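Local coordinates for calcium-binding EF hand family protein (Arabidopsis thaliana, PDB 6YIG) that probably acts as a calcium-binding adaptor in plant endocytosis, here represented by the N-terminal EH domain of a TPLATE-complex subunit, at residues A[35-40]-A[72-77]. Residues are numbered along the deposited sequence; the frame is centred on the assembly and turned at random.
Sequences GFFQGS and RLVTVA
Val74 reaches from helix 64-78 into the corner formed by Phe37 and Ser40, an example of how the paired EF-hands of an EH domain share one hydrophobic core. The contact across the segments is wholly apolar. CG2 of Val74 lies 3.7 Å from CE1 of Phe37, meeting the ring obliquely on its CD1-CE1 side, while Val74 CG1 lies 4.2 Å from Ser40 CB. With CG1 anti to the backbone N (chi1 166°) and CG2 anti to the carbonyl carbon, the methyls diverge, one to each partner. Leu47 of helix 44-54 packs on Phe37 and Ser40, Ile50 and Pro103 on Val74. The Phe37 side chain is about 12 Å from the calcium ion.

Within 35-40, polar bonds fix the turn. A type I turn runs from Phe37 to Ser40, and Phe37 O accepts from both Ser40 N (3.0 Å) and Ser40 OG (2.8 Å), the hydroxyl approaching in the carbonyl plane at a C=O...OG angle of 147°. Ser40 OG also bonds to Leu42 N, so this buried hydroxyl is satisfied locally while CB faces Val74. Between 35-40 and 72-77 themselves cohesion is therefore van der Waals and hydrophobic, but a hydrogen bond between Ser40 O and Gln78 NE2 ties the turn to the end of helix 64-78.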
ATOM      1  N   GLY A  35     -11.523  -0.245  -2.879  1.00 14.59           N
ATOM      2  CA  GLY A  35     -12.298  -1.116  -2.014  1.00 16.70           C
ATOM      3  C   GLY A  35     -11.474  -1.649  -0.865  1.00 16.71           C
ATOM      4  O   GLY A  35     -11.948  -1.721   0.271  1.00 17.95           O
ATOM      5  N   PHE A  36     -10.224  -2.030  -1.147  1.00 13.90           N
ATOM      6  CA  PHE A  36      -9.358  -2.606  -0.129  1.00 13.16           C
ATOM      7  C   PHE A  36      -9.043  -1.586   0.956  1.00 15.05           C
ATOM      8  O   PHE A  36      -9.153  -1.876   2.153  1.00 16.88           O
ATOM      9  CB  PHE A  36      -8.079  -3.125  -0.777  1.00 13.89           C
ATOM     10  CG  PHE A  36      -7.112  -3.735   0.201  1.00 15.23           C
ATOM     11  CD1 PHE A  36      -7.317  -4.994   0.699  1.00 19.81           C
ATOM     12  CD2 PHE A  36      -6.019  -3.025   0.627  1.00 15.24           C
ATOM     13  CE1 PHE A  36      -6.415  -5.549   1.610  1.00 18.80           C
ATOM     14  CE2 PHE A  36      -5.148  -3.560   1.540  1.00 17.83           C
ATOM     15  CZ  PHE A  36      -5.337  -4.823   2.008  1.00 16.62           C
ATOM     16  N   PHE A  37      -8.693  -0.373   0.566  1.00 16.44           N
ATOM     17  CA  PHE A  37      -8.265   0.618   1.552  1.00 16.65           C
ATOM     18  C   PHE A  37      -9.410   1.295   2.259  1.00 19.23           C
ATOM     19  O   PHE A  37      -9.160   2.095   3.171  1.00 17.53           O
ATOM     20  CB  PHE A  37      -7.330   1.622   0.873  1.00 16.89           C
ATOM     21  CG  PHE A  37      -5.963   1.025   0.562  1.00 17.84           C
ATOM     22  CD1 PHE A  37      -5.228   0.414   1.558  1.00 19.75           C
ATOM     23  CD2 PHE A  37      -5.441   1.065  -0.709  1.00 26.81           C
ATOM     24  CE1 PHE A  37      -3.983  -0.171   1.285  1.00 22.09           C
ATOM     25  CE2 PHE A  37      -4.192   0.510  -0.987  1.00 24.73           C
ATOM     26  CZ  PHE A  37      -3.475  -0.111   0.008  1.00 21.02           C
ATOM     27  N   GLN A  38     -10.655   0.973   1.920  1.00 15.85           N
ATOM     28  CA  GLN A  38     -11.756   1.389   2.782  1.00 17.45           C
ATOM     29  C   GLN A  38     -11.615   0.783   4.169  1.00 18.74           C
ATOM     30  O   GLN A  38     -12.209   1.300   5.117  1.00 25.03           O
ATOM     31  CB  GLN A  38     -13.079   1.022   2.135  1.00 25.71           C
ATOM     32  CG  GLN A  38     -13.462   1.990   1.030  1.00 31.04           C
ATOM     33  CD  GLN A  38     -14.904   1.865   0.620  1.00 44.07           C
ATOM     34  OE1 GLN A  38     -15.268   0.970  -0.146  1.00 50.28           O
ATOM     35  NE2 GLN A  38     -15.747   2.768   1.135  1.00 45.17           N
ATOM     36  N   GLY A  39     -10.812  -0.259   4.322  1.00 18.37           N
ATOM     37  CA  GLY A  39     -10.528  -0.808   5.631  1.00 20.20           C
ATOM     38  C   GLY A  39      -9.335  -0.220   6.355  1.00 20.50           C
ATOM     39  O   GLY A  39      -8.960  -0.712   7.430  1.00 17.94           O
ATOM     40  N   SER A  40      -8.750   0.861   5.832  1.00 16.41           N
ATOM     41  CA  SER A  40      -7.517   1.384   6.387  1.00 15.23           C
ATOM     42  C   SER A  40      -7.703   2.460   7.447  1.00 15.98           C
ATOM     43  O   SER A  40      -6.742   2.761   8.164  1.00 18.41           O
ATOM     44  CB  SER A  40      -6.656   1.994   5.279  1.00 16.42           C
ATOM     45  OG  SER A  40      -7.231   3.192   4.837  1.00 17.65           O
ATOM     46  N   ARG A  72       3.087  -0.094   2.764  1.00 12.52           N
ATOM     47  CA  ARG A  72       4.057   0.530   3.653  1.00 11.39           C
ATOM     48  C   ARG A  72       3.687   1.975   3.933  1.00 10.39           C
ATOM     49  O   ARG A  72       3.784   2.438   5.070  1.00 11.78           O
ATOM     50  CB  ARG A  72       5.466   0.453   3.057  1.00 11.47           C
ATOM     51  CG  ARG A  72       6.008  -0.944   2.958  1.00 14.30           C
ATOM     52  CD  ARG A  72       7.403  -1.000   2.323  1.00 13.82           C
ATOM     53  NE  ARG A  72       7.861  -2.392   2.314  1.00 16.76           N
ATOM     54  CZ  ARG A  72       7.823  -3.197   1.253  1.00 16.31           C
ATOM     55  NH1 ARG A  72       7.426  -2.767   0.070  1.00 14.50           N
ATOM     56  NH2 ARG A  72       8.198  -4.452   1.383  1.00 19.47           N
ATOM     57  N   LEU A  73       3.289   2.712   2.903  1.00 10.61           N
ATOM     58  CA  LEU A  73       2.877   4.093   3.119  1.00 10.81           C
ATOM     59  C   LEU A  73       1.639   4.155   3.995  1.00 11.14           C
ATOM     60  O   LEU A  73       1.502   5.086   4.805  1.00 12.37           O
ATOM     61  CB  LEU A  73       2.647   4.763   1.782  1.00 11.59           C
ATOM     62  CG  LEU A  73       3.904   5.003   0.960  1.00 11.16           C
ATOM     63  CD1 LEU A  73       3.546   5.479  -0.444  1.00 16.88           C
ATOM     64  CD2 LEU A  73       4.849   5.980   1.646  1.00 14.68           C
ATOM     65  N   VAL A  74       0.707   3.208   3.827  1.00 11.60           N
ATOM     66  CA  VAL A  74      -0.459   3.144   4.706  1.00 11.37           C
ATOM     67  C   VAL A  74      -0.039   2.934   6.158  1.00 11.39           C
ATOM     68  O   VAL A  74      -0.559   3.591   7.066  1.00 13.92           O
ATOM     69  CB  VAL A  74      -1.459   2.075   4.232  1.00 11.23           C
ATOM     70  CG1 VAL A  74      -2.481   1.767   5.314  1.00 13.20           C
ATOM     71  CG2 VAL A  74      -2.124   2.522   2.947  1.00 14.17           C
ATOM     72  N   THR A  75       0.905   2.038   6.417  1.00 11.14           N
ATOM     73  CA  THR A  75       1.387   1.886   7.786  1.00 11.70           C
ATOM     74  C   THR A  75       1.941   3.190   8.339  1.00 14.19           C
ATOM     75  O   THR A  75       1.653   3.568   9.484  1.00 15.30           O
ATOM     76  CB  THR A  75       2.452   0.793   7.842  1.00 12.49           C
ATOM     77  OG1 THR A  75       1.822  -0.418   7.441  1.00 13.13           O
ATOM     78  CG2 THR A  75       3.041   0.652   9.253  1.00 15.37           C
ATOM     79  N   VAL A  76       2.783   3.881   7.566  1.00 13.18           N
ATOM     80  CA  VAL A  76       3.324   5.149   8.050  1.00 15.64           C
ATOM     81  C   VAL A  76       2.193   6.122   8.366  1.00 15.33           C
ATOM     82  O   VAL A  76       2.198   6.782   9.411  1.00 15.22           O
ATOM     83  CB  VAL A  76       4.320   5.723   7.025  1.00 16.06           C
ATOM     84  CG1 VAL A  76       4.776   7.102   7.447  1.00 17.15           C
ATOM     85  CG2 VAL A  76       5.498   4.768   6.861  1.00 17.00           C
ATOM     86  N   ALA A  77       1.191   6.207   7.485  1.00 13.68           N
ATOM     87  CA  ALA A  77       0.062   7.104   7.749  1.00 13.93           C
ATOM     88  C   ALA A  77      -0.738   6.663   8.970  1.00 16.48           C
ATOM     89  O   ALA A  77      -1.258   7.513   9.713  1.00 17.06           O
ATOM     90  CB  ALA A  77      -0.834   7.196   6.519  1.00 14.84           C
TER